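Local atomic coordinates of methyl-coenzyme M reductase I beta subunit (Methanosarcina barkeri, PDB entry 1E6Y), a protein that forms, with alpha and gamma subunits, the nickel enzyme that reduces methyl-coenzyme M with coenzyme B, releasing methane and the mixed heterodisulfide in the last step of methanogenesis. Residues Thr38-Val42 with Asp122-Thr127; Gly94-Asn98 with Ile110-Lys114; Val171-Leu175 with Gly410-Asp414. All coordinates share one frame. Numbering follows the deposited sequence.

Interaction 1 of 3, residues Thr38-Val42 with Asp122-Thr127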
ATOM      1  N   THR E  38      15.893 -22.293   6.954  1.00 10.10           N
ATOM      2  CA  THR E  38      15.586 -20.868   7.010  1.00  9.39           C
ATOM      3  C   THR E  38      14.076 -20.644   6.963  1.00  9.23           C
ATOM      4  O   THR E  38      13.536 -19.839   7.722  1.00  9.47           O
ATOM      5  CB  THR E  38      16.250 -20.117   5.841  1.00  9.54           C
ATOM      6  OG1 THR E  38      17.670 -20.298   5.911  1.00  9.73           O
ATOM      7  CG2 THR E  38      15.937 -18.629   5.904  1.00  9.86           C
ATOM      8  N   LYS E  39      13.392 -21.404   6.113  1.00  8.67           N
ATOM      9  CA  LYS E  39      11.944 -21.297   5.995  1.00  8.94           C
ATOM     10  C   LYS E  39      11.225 -21.766   7.258  1.00  9.29           C
ATOM     11  O   LYS E  39      10.285 -21.116   7.714  1.00  9.21           O
ATOM     12  CB  LYS E  39      11.440 -22.100   4.791  1.00  8.97           C
ATOM     13  CG  LYS E  39      11.818 -21.505   3.440  1.00  8.57           C
ATOM     14  CD  LYS E  39      11.348 -22.390   2.296  1.00  7.77           C
ATOM     15  CE  LYS E  39       9.833 -22.377   2.162  1.00  8.88           C
ATOM     16  NZ  LYS E  39       9.381 -23.167   0.982  1.00  8.67           N
ATOM     17  N   ARG E  40      11.686 -22.870   7.846  1.00  9.19           N
ATOM     18  CA  ARG E  40      10.890 -23.529   8.889  1.00  9.46           C
ATOM     19  C   ARG E  40      11.236 -23.092  10.291  1.00  9.80           C
ATOM     20  O   ARG E  40      10.614 -23.550  11.263  1.00  9.11           O
ATOM     21  CB  ARG E  40      11.072 -25.053   8.750  1.00 10.44           C
ATOM     22  CG  ARG E  40      12.396 -25.558   9.313  1.00 11.32           C
ATOM     23  CD  ARG E  40      12.634 -27.006   8.893  1.00 12.59           C
ATOM     24  NE  ARG E  40      13.858 -27.589   9.403  1.00 14.21           N
ATOM     25  CZ  ARG E  40      14.048 -28.382  10.450  1.00 15.37           C
ATOM     26  NH1 ARG E  40      13.036 -28.779  11.223  1.00 14.63           N
ATOM     27  NH2 ARG E  40      15.273 -28.824  10.753  1.00 15.96           N
ATOM     28  N   SER E  41      12.182 -22.168  10.435  1.00 10.01           N
ATOM     29  CA  SER E  41      12.683 -21.805  11.764  1.00 10.32           C
ATOM     30  C   SER E  41      12.402 -20.362  12.173  1.00 10.64           C
ATOM     31  O   SER E  41      12.507 -19.443  11.362  1.00 10.40           O
ATOM     32  CB  SER E  41      14.186 -22.059  11.853  1.00 10.75           C
ATOM     33  OG  SER E  41      14.503 -23.396  11.516  1.00 10.53           O
ATOM     34  N   VAL E  42      12.054 -20.172  13.445  1.00 10.34           N
ATOM     35  CA  VAL E  42      11.945 -18.840  14.033  1.00 10.84           C
ATOM     36  C   VAL E  42      12.583 -18.783  15.418  1.00 11.13           C
ATOM     37  O   VAL E  42      12.821 -19.811  16.050  1.00 11.09           O
ATOM     38  CB  VAL E  42      10.467 -18.366  14.160  1.00 11.12           C
ATOM     39  CG1 VAL E  42       9.826 -18.266  12.787  1.00 11.63           C
ATOM     40  CG2 VAL E  42       9.673 -19.307  15.073  1.00 11.03           C
ATOM     41  N   ASP E 122       4.119 -20.901   1.421  1.00  9.11           N
ATOM     42  CA  ASP E 122       5.369 -20.202   1.676  1.00  8.74           C
ATOM     43  C   ASP E 122       6.015 -20.623   2.998  1.00  8.74           C
ATOM     44  O   ASP E 122       6.199 -21.815   3.247  1.00  9.31           O
ATOM     45  CB  ASP E 122       5.161 -18.674   1.601  1.00  9.27           C
ATOM     46  CG  ASP E 122       3.993 -18.185   2.454  1.00 10.20           C
ATOM     47  OD1 ASP E 122       2.878 -18.029   1.910  1.00 10.60           O
ATOM     48  OD2 ASP E 122       4.214 -17.844   3.634  1.00 10.83           O
ATOM     49  N   PHE E 123       6.385 -19.656   3.830  1.00  8.43           N
ATOM     50  CA  PHE E 123       7.221 -19.929   4.996  1.00  8.68           C
ATOM     51  C   PHE E 123       6.654 -19.413   6.315  1.00  8.77           C
ATOM     52  O   PHE E 123       7.265 -19.605   7.367  1.00  9.62           O
ATOM     53  CB  PHE E 123       8.622 -19.344   4.782  1.00  8.87           C
ATOM     54  CG  PHE E 123       8.618 -17.907   4.340  1.00  8.91           C
ATOM     55  CD1 PHE E 123       8.643 -16.874   5.277  1.00  9.00           C
ATOM     56  CD2 PHE E 123       8.564 -17.585   2.988  1.00 10.07           C
ATOM     57  CE1 PHE E 123       8.613 -15.539   4.867  1.00  9.66           C
ATOM     58  CE2 PHE E 123       8.531 -16.255   2.570  1.00 10.42           C
ATOM     59  CZ  PHE E 123       8.557 -15.231   3.512  1.00  9.86           C
ATOM     60  N   MET E 124       5.499 -18.756   6.272  1.00  8.10           N
ATOM     61  CA  MET E 124       4.968 -18.108   7.467  1.00  8.71           C
ATOM     62  C   MET E 124       4.427 -19.071   8.522  1.00  8.26           C
ATOM     63  O   MET E 124       4.226 -18.677   9.671  1.00  7.56           O
ATOM     64  CB  MET E 124       3.893 -17.079   7.097  1.00  9.04           C
ATOM     65  CG  MET E 124       4.437 -15.796   6.466  1.00  9.77           C
ATOM     66  SD  MET E 124       5.947 -15.142   7.234  1.00 10.70           S
ATOM     67  CE  MET E 124       5.346 -14.724   8.873  1.00 11.09           C
ATOM     68  N   SER E 125       4.243 -20.341   8.160  1.00  8.80           N
ATOM     69  CA  SER E 125       3.807 -21.340   9.138  1.00  9.25           C
ATOM     70  C   SER E 125       4.792 -21.482  10.300  1.00  9.50           C
ATOM     71  O   SER E 125       4.379 -21.730  11.429  1.00  9.40           O
ATOM     72  CB  SER E 125       3.576 -22.705   8.474  1.00  9.57           C
ATOM     73  OG  SER E 125       4.781 -23.267   7.990  1.00  9.65           O
ATOM     74  N   ALA E 126       6.079 -21.250  10.042  1.00  9.05           N
ATOM     75  CA  ALA E 126       7.085 -21.289  11.108  1.00  9.04           C
ATOM     76  C   ALA E 126       6.794 -20.239  12.184  1.00  9.36           C
ATOM     77  O   ALA E 126       6.943 -20.504  13.381  1.00  8.84           O
ATOM     78  CB  ALA E 126       8.476 -21.071  10.531  1.00  9.19           C
ATOM     79  N   THR E 127       6.362 -19.057  11.747  1.00  8.72           N
ATOM     80  CA  THR E 127       6.050 -17.959  12.652  1.00  8.88           C
ATOM     81  C   THR E 127       4.710 -18.166  13.349  1.00  8.69           C
ATOM     82  O   THR E 127       4.612 -18.033  14.565  1.00  9.08           O
ATOM     83  CB  THR E 127       6.026 -16.612  11.901  1.00  9.21           C
ATOM     84  OG1 THR E 127       7.337 -16.328  11.398  1.00  9.36           O
ATOM     85  CG2 THR E 127       5.596 -15.482  12.828  1.00  9.41           C
TER
HETATM   86  O   HOH W   1       6.597 -23.788   1.362  1.00  9.45           O
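Lys39 lies in helix 29-40. Its CB packs on Phe123 CB at 3.9 Å, and its carbonyl O meets Ala126 CB at 3.3 Å. The long Lys39 side chain reaches the backbone of Asp122, with Lys39 CE 3.8 Å from Asp122 O. A water 2.9 Å from Lys39 NZ and 2.8 Å from Asp122 O links the two. The same NZ also bonds Gly120 O of the second beta subunit. Arg40 O touches Ala126 CB at 3.4 Å. The CA-to-CB bond of Arg40 points away from 122-127, and Arg40 NH1 hydrogen-bonds Ser112 O and Asp96 O. Ser41 and Val42 lie on strand 41-45; Ser41 N is 3.9 Å from Ala126 CB. Val42 points toward the other segment, with CG1 3.8 Å from Ala126 CB and 3.4 Å from Thr127 OG1. The small Ala126 methyl allows this close approach. No direct hydrogen bond joins the segments. Asp122 OD2 accepts from Met124 N at 3.1 Å, an Asx turn leading toward helix 125-141, and Asp122 OD1 bonds Ser187 OG of the second beta subunit. The buried contact packs helix 29-40 and strand 41-45 against helix 125-141, with helix 114-118 and strands 107-111 and 171-172 alongside.

Interaction 2 of 3, residues Gly94-Asn98 with Ile110-Lys114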
ATOM      1  N   GLY E  94       8.500 -38.073  16.621  1.00 20.31           N
ATOM      2  CA  GLY E  94       9.817 -38.429  16.127  1.00 18.57           C
ATOM      3  C   GLY E  94      10.180 -37.791  14.800  1.00 18.45           C
ATOM      4  O   GLY E  94      11.138 -38.217  14.151  1.00 18.09           O
ATOM      5  N   ASP E  95       9.434 -36.768  14.389  1.00 17.17           N
ATOM      6  CA  ASP E  95       9.790 -36.038  13.177  1.00 15.89           C
ATOM      7  C   ASP E  95      10.918 -35.035  13.422  1.00 15.35           C
ATOM      8  O   ASP E  95      11.529 -35.017  14.495  1.00 15.57           O
ATOM      9  CB  ASP E  95       8.556 -35.353  12.550  1.00 14.50           C
ATOM     10  CG  ASP E  95       7.993 -34.207  13.392  1.00 13.62           C
ATOM     11  OD1 ASP E  95       6.906 -33.709  13.036  1.00 12.93           O
ATOM     12  OD2 ASP E  95       8.607 -33.793  14.397  1.00 12.55           O
ATOM     13  N   ASP E  96      11.149 -34.166  12.446  1.00 15.20           N
ATOM     14  CA  ASP E  96      12.301 -33.274  12.457  1.00 15.08           C
ATOM     15  C   ASP E  96      12.033 -31.933  13.144  1.00 14.62           C
ATOM     16  O   ASP E  96      12.814 -30.993  13.008  1.00 15.11           O
ATOM     17  CB  ASP E  96      12.800 -33.051  11.023  1.00 15.66           C
ATOM     18  CG  ASP E  96      11.714 -32.541  10.091  1.00 17.28           C
ATOM     19  OD1 ASP E  96      10.602 -33.106  10.082  1.00 18.29           O
ATOM     20  OD2 ASP E  96      11.984 -31.579   9.350  1.00 18.66           O
ATOM     21  N   THR E  97      10.963 -31.865  13.935  1.00 14.00           N
ATOM     22  CA  THR E  97      10.741 -30.715  14.808  1.00 13.67           C
ATOM     23  C   THR E  97      11.899 -30.578  15.792  1.00 14.36           C
ATOM     24  O   THR E  97      12.394 -31.571  16.332  1.00 15.16           O
ATOM     25  CB  THR E  97       9.435 -30.855  15.610  1.00 13.17           C
ATOM     26  OG1 THR E  97       8.346 -31.095  14.713  1.00 12.06           O
ATOM     27  CG2 THR E  97       9.157 -29.589  16.407  1.00 13.33           C
ATOM     28  N   ASN E  98      12.349 -29.345  15.993  1.00 13.88           N
ATOM     29  CA  ASN E  98      13.451 -29.077  16.904  1.00 14.29           C
ATOM     30  C   ASN E  98      13.215 -27.777  17.658  1.00 14.67           C
ATOM     31  O   ASN E  98      13.070 -26.716  17.051  1.00 13.97           O
ATOM     32  CB  ASN E  98      14.768 -29.007  16.125  1.00 14.47           C
ATOM     33  CG  ASN E  98      15.983 -28.980  17.031  1.00 15.49           C
ATOM     34  OD1 ASN E  98      16.046 -29.703  18.027  1.00 15.85           O
ATOM     35  ND2 ASN E  98      16.955 -28.137  16.694  1.00 15.55           N
ATOM     36  N   ILE E 110      12.751 -22.324  17.451  1.00 11.61           N
ATOM     37  CA  ILE E 110      11.645 -23.199  17.082  1.00 11.58           C
ATOM     38  C   ILE E 110      11.741 -23.547  15.609  1.00 11.29           C
ATOM     39  O   ILE E 110      11.538 -22.693  14.743  1.00 11.67           O
ATOM     40  CB  ILE E 110      10.270 -22.540  17.349  1.00 11.04           C
ATOM     41  CG1 ILE E 110      10.167 -22.105  18.813  1.00 11.05           C
ATOM     42  CG2 ILE E 110       9.144 -23.524  17.014  1.00 10.92           C
ATOM     43  CD1 ILE E 110       8.862 -21.427  19.152  1.00 11.29           C
ATOM     44  N   GLN E 111      12.135 -24.784  15.329  1.00 11.29           N
ATOM     45  CA  GLN E 111      12.169 -25.288  13.965  1.00 11.44           C
ATOM     46  C   GLN E 111      10.980 -26.211  13.740  1.00 11.35           C
ATOM     47  O   GLN E 111      10.877 -27.269  14.367  1.00 11.02           O
ATOM     48  CB  GLN E 111      13.475 -26.043  13.704  1.00 12.18           C
ATOM     49  CG  GLN E 111      14.713 -25.279  14.134  1.00 13.18           C
ATOM     50  CD  GLN E 111      15.987 -25.873  13.580  1.00 13.74           C
ATOM     51  OE1 GLN E 111      16.519 -26.842  14.121  1.00 14.44           O
ATOM     52  NE2 GLN E 111      16.492 -25.288  12.500  1.00 14.04           N
ATOM     53  N   SER E 112      10.028 -25.743  12.938  1.00 11.13           N
ATOM     54  CA  SER E 112       8.890 -26.560  12.533  1.00 11.15           C
ATOM     55  C   SER E 112       9.390 -27.763  11.745  1.00 11.15           C
ATOM     56  O   SER E 112      10.428 -27.692  11.083  1.00 10.91           O
ATOM     57  CB  SER E 112       7.933 -25.740  11.662  1.00 10.74           C
ATOM     58  OG  SER E 112       7.137 -24.875  12.451  1.00 11.03           O
ATOM     59  N   PRO E 113       8.647 -28.881  11.788  1.00 11.13           N
ATOM     60  CA  PRO E 113       8.941 -30.000  10.887  1.00 11.35           C
ATOM     61  C   PRO E 113       8.802 -29.584   9.425  1.00 11.77           C
ATOM     62  O   PRO E 113       7.992 -28.714   9.100  1.00 11.34           O
ATOM     63  CB  PRO E 113       7.903 -31.049  11.276  1.00 11.35           C
ATOM     64  CG  PRO E 113       6.760 -30.248  11.824  1.00 10.67           C
ATOM     65  CD  PRO E 113       7.405 -29.103  12.551  1.00 10.70           C
ATOM     66  N   LYS E 114       9.590 -30.206   8.554  1.00 12.59           N
ATOM     67  CA  LYS E 114       9.544 -29.924   7.120  1.00 13.27           C
ATOM     68  C   LYS E 114       8.140 -30.056   6.544  1.00 12.97           C
ATOM     69  O   LYS E 114       7.784 -29.355   5.601  1.00 12.23           O
ATOM     70  CB  LYS E 114      10.499 -30.852   6.360  1.00 16.19           C
ATOM     71  CG  LYS E 114      11.937 -30.387   6.391  1.00 19.75           C
ATOM     72  CD  LYS E 114      12.896 -31.427   5.839  1.00 21.73           C
ATOM     73  CE  LYS E 114      14.312 -30.861   5.795  1.00 23.47           C
ATOM     74  NZ  LYS E 114      15.370 -31.894   5.604  1.00 24.70           N
TER
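Ile110 points away from 94-98, so it contributes little here. Gln111 holds the centre of the contact. It forms an antiparallel hydrogen-bonded pair with Asn98: Gln111 N donates to Asn98 O at 2.8 Å, and Asn98 N donates to Gln111 O at 3.0 Å. Both side chains lie on one face of the sheet, where Asn98 ND2 donates to Gln111 OE1 at 2.9 Å. Backbone and side chains thus reinforce the same pair. Gln111 O also takes a CA-H...O contact from Thr97 CA at 3.5 Å. Ser112 turns its side chain away. Pro113 has no amide hydrogen, so its backbone N cannot extend the ladder. Its ring packs against polar neighbours instead: CD is 3.1 Å from Thr97 OG1, and CB is 3.3 Å from Asp95 OD1, which accepts from the backbone N of Val91 and of Asp92. Lys114 N then donates to Asp96 OD2 at 2.9 Å, with a weak bond to Asp96 OD1 at 3.4 Å. The opposing loop is held in shape by Asp95 OD2, which accepts from Thr97 N at 3.1 Å in an Asx turn and from Thr97 OG1 at 2.7 Å. The contact closes the open end of the hairpin made by strands 98-102 and 107-111. Strand 98-102 is at the edge of the sheet within this chain, while 107-111 also pairs with 41-45. Arg40 NH1 bonds both Ser112 O and Asp96 O. Val85 and Val89 of helix 78-89 pack on Ile110, and Val89 also packs on Thr97 and Ser112.

Interaction 3 of 3, residues Val171-Leu175 with Gly410-Asp414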
ATOM      1  N   VAL E 171       8.467 -12.778  18.185  1.00 11.98           N
ATOM      2  CA  VAL E 171       8.838 -13.846  17.262  1.00 12.99           C
ATOM      3  C   VAL E 171       9.482 -13.239  16.020  1.00 13.87           C
ATOM      4  O   VAL E 171       8.939 -12.302  15.431  1.00 13.42           O
ATOM      5  CB  VAL E 171       7.600 -14.680  16.829  1.00 13.25           C
ATOM      6  CG1 VAL E 171       8.031 -15.850  15.959  1.00 13.58           C
ATOM      7  CG2 VAL E 171       6.845 -15.179  18.051  1.00 13.03           C
ATOM      8  N   GLN E 172      10.679 -13.712  15.683  1.00 14.29           N
ATOM      9  CA  GLN E 172      11.377 -13.264  14.478  1.00 15.46           C
ATOM     10  C   GLN E 172      11.975 -14.463  13.762  1.00 14.51           C
ATOM     11  O   GLN E 172      12.454 -15.397  14.402  1.00 14.60           O
ATOM     12  CB  GLN E 172      12.536 -12.324  14.813  1.00 17.95           C
ATOM     13  CG  GLN E 172      12.212 -11.096  15.634  1.00 21.78           C
ATOM     14  CD  GLN E 172      13.469 -10.304  15.965  1.00 23.90           C
ATOM     15  OE1 GLN E 172      14.493 -10.433  15.286  1.00 25.02           O
ATOM     16  NE2 GLN E 172      13.415  -9.521  17.041  1.00 25.00           N
ATOM     17  N   GLY E 173      12.113 -14.340  12.448  1.00 13.77           N
ATOM     18  CA  GLY E 173      12.904 -15.294  11.696  1.00 12.55           C
ATOM     19  C   GLY E 173      13.972 -14.578  10.891  1.00 11.61           C
ATOM     20  O   GLY E 173      14.148 -13.366  11.019  1.00 11.59           O
ATOM     21  N   ILE E 174      14.687 -15.330  10.063  1.00 11.14           N
ATOM     22  CA  ILE E 174      15.686 -14.762   9.165  1.00 10.64           C
ATOM     23  C   ILE E 174      15.019 -13.999   8.017  1.00 10.56           C
ATOM     24  O   ILE E 174      15.536 -12.980   7.557  1.00 10.19           O
ATOM     25  CB  ILE E 174      16.604 -15.876   8.601  1.00 11.10           C
ATOM     26  CG1 ILE E 174      17.393 -16.515   9.748  1.00 11.52           C
ATOM     27  CG2 ILE E 174      17.560 -15.313   7.560  1.00 11.87           C
ATOM     28  CD1 ILE E 174      18.133 -17.766   9.362  1.00 11.88           C
ATOM     29  N   LEU E 175      13.836 -14.457   7.612  1.00 10.02           N
ATOM     30  CA  LEU E 175      13.092 -13.831   6.521  1.00 10.11           C
ATOM     31  C   LEU E 175      12.125 -12.773   7.050  1.00 10.24           C
ATOM     32  O   LEU E 175      12.017 -12.561   8.258  1.00 11.46           O
ATOM     33  CB  LEU E 175      12.316 -14.893   5.736  1.00 10.26           C
ATOM     34  CG  LEU E 175      13.127 -16.080   5.209  1.00 10.83           C
ATOM     35  CD1 LEU E 175      12.197 -17.157   4.670  1.00 11.58           C
ATOM     36  CD2 LEU E 175      14.084 -15.601   4.131  1.00 11.39           C
ATOM     37  N   GLY E 410      20.816  -9.298  17.166  1.00 17.94           N
ATOM     38  CA  GLY E 410      21.329 -10.007  18.325  1.00 19.07           C
ATOM     39  C   GLY E 410      20.645 -11.343  18.555  1.00 19.44           C
ATOM     40  O   GLY E 410      21.311 -12.369  18.704  1.00 19.89           O
ATOM     41  N   LEU E 411      19.315 -11.338  18.517  1.00 19.97           N
ATOM     42  CA  LEU E 411      18.522 -12.554  18.688  1.00 20.05           C
ATOM     43  C   LEU E 411      18.792 -13.563  17.571  1.00 19.74           C
ATOM     44  O   LEU E 411      18.938 -14.760  17.828  1.00 19.50           O
ATOM     45  CB  LEU E 411      17.032 -12.200  18.724  1.00 20.87           C
ATOM     46  CG  LEU E 411      16.018 -13.322  18.963  1.00 21.46           C
ATOM     47  CD1 LEU E 411      16.126 -13.836  20.388  1.00 22.19           C
ATOM     48  CD2 LEU E 411      14.620 -12.797  18.696  1.00 21.77           C
ATOM     49  N   ILE E 412      18.890 -13.067  16.339  1.00 19.04           N
ATOM     50  CA  ILE E 412      19.111 -13.917  15.171  1.00 18.68           C
ATOM     51  C   ILE E 412      20.468 -14.614  15.243  1.00 18.82           C
ATOM     52  O   ILE E 412      20.571 -15.810  14.973  1.00 18.65           O
ATOM     53  CB  ILE E 412      19.012 -13.094  13.855  1.00 18.51           C
ATOM     54  CG1 ILE E 412      17.595 -12.530  13.698  1.00 18.54           C
ATOM     55  CG2 ILE E 412      19.370 -13.958  12.650  1.00 18.12           C
ATOM     56  CD1 ILE E 412      16.503 -13.589  13.655  1.00 19.26           C
ATOM     57  N   GLY E 413      21.494 -13.872  15.651  1.00 19.66           N
ATOM     58  CA  GLY E 413      22.815 -14.455  15.806  1.00 21.04           C
ATOM     59  C   GLY E 413      22.859 -15.485  16.919  1.00 22.14           C
ATOM     60  O   GLY E 413      23.425 -16.563  16.750  1.00 22.11           O
ATOM     61  N   ASP E 414      22.200 -15.174  18.032  1.00 23.53           N
ATOM     62  CA  ASP E 414      22.150 -16.064  19.190  1.00 25.11           C
ATOM     63  C   ASP E 414      21.422 -17.370  18.871  1.00 25.33           C
ATOM     64  O   ASP E 414      21.879 -18.453  19.243  1.00 25.59           O
ATOM     65  CB  ASP E 414      21.449 -15.369  20.365  1.00 26.44           C
ATOM     66  CG  ASP E 414      22.242 -14.189  20.916  1.00 27.73           C
ATOM     67  OD1 ASP E 414      23.487 -14.177  20.787  1.00 29.33           O
ATOM     68  OD2 ASP E 414      21.614 -13.276  21.490  1.00 28.94           O
TER
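Ile412 is the main side chain of this contact. It stands on one turn of helix 405-416 and points toward 171-175. Its chi1 and chi2 are both m. This bend carries CD1 to 3.5 Å from Gly173 O, while CG2 lies 4.3 Å from Ile174 CG1. Ile174 takes the more extended mt form, and its CB is directed sideways to the helix. Ile174 CG1 faces the CG2 methyl of Ile412, and 4.3 Å is a loose contact. A CB at Gly173 would point away from the helix, so the carbonyl contact does not depend on glycine. Gln172 points toward the helix. Its m, t chain is stretched out, and the terminal amide lies over the two helix residues: NE2 is 3.9 Å from Leu411 CD2, and OE1 is 4.1 Å from Ile412 CG1. Leu411 is in the tp rotamer and also points toward the strand end. It packs further on Ala43 of the neighbouring strand and on Lys103. Ile174 and Ile412 share a second neighbour in Ile199 of helix 193-199, and His195 of that helix also touches Ile412. The contact thus joins strand 171-172, outermost in the sheet within this chain, and the loop after it, to a helix far along the chain. No hydrogen bond or salt bridge crosses between the segments, and the surface buried between them is small, 198 Å² for both sides together. The chemistry implies that van der Waals contact of aliphatic groups with one another, an amide and a carbonyl holds this seam, without polar pairing to fix its register.

Overall arrangement
From the N terminus, segment 38-42 comes first. Interaction 1 closes a long loop when the chain returns at 122-127. Interaction 2 falls within that loop and closes a much shorter one, from 94-98 to 110-114, around a hairpin. Interaction 3 opens later, at 171-175, and closes only at 410-414, near the C terminus. It follows the other two in series. All three reach one antiparallel sheet, ordered 98-102, 107-111, 41-45, 171-172. Interaction 1 touches both others: Arg40 O lies 2.8 Å from Ser112 N, a probable hydrogen bond, and Phe123 packs on Leu175. Interactions 2 and 3 do not touch. Interaction 3 ties this N-terminal sheet to helix 405-416, near the C terminus.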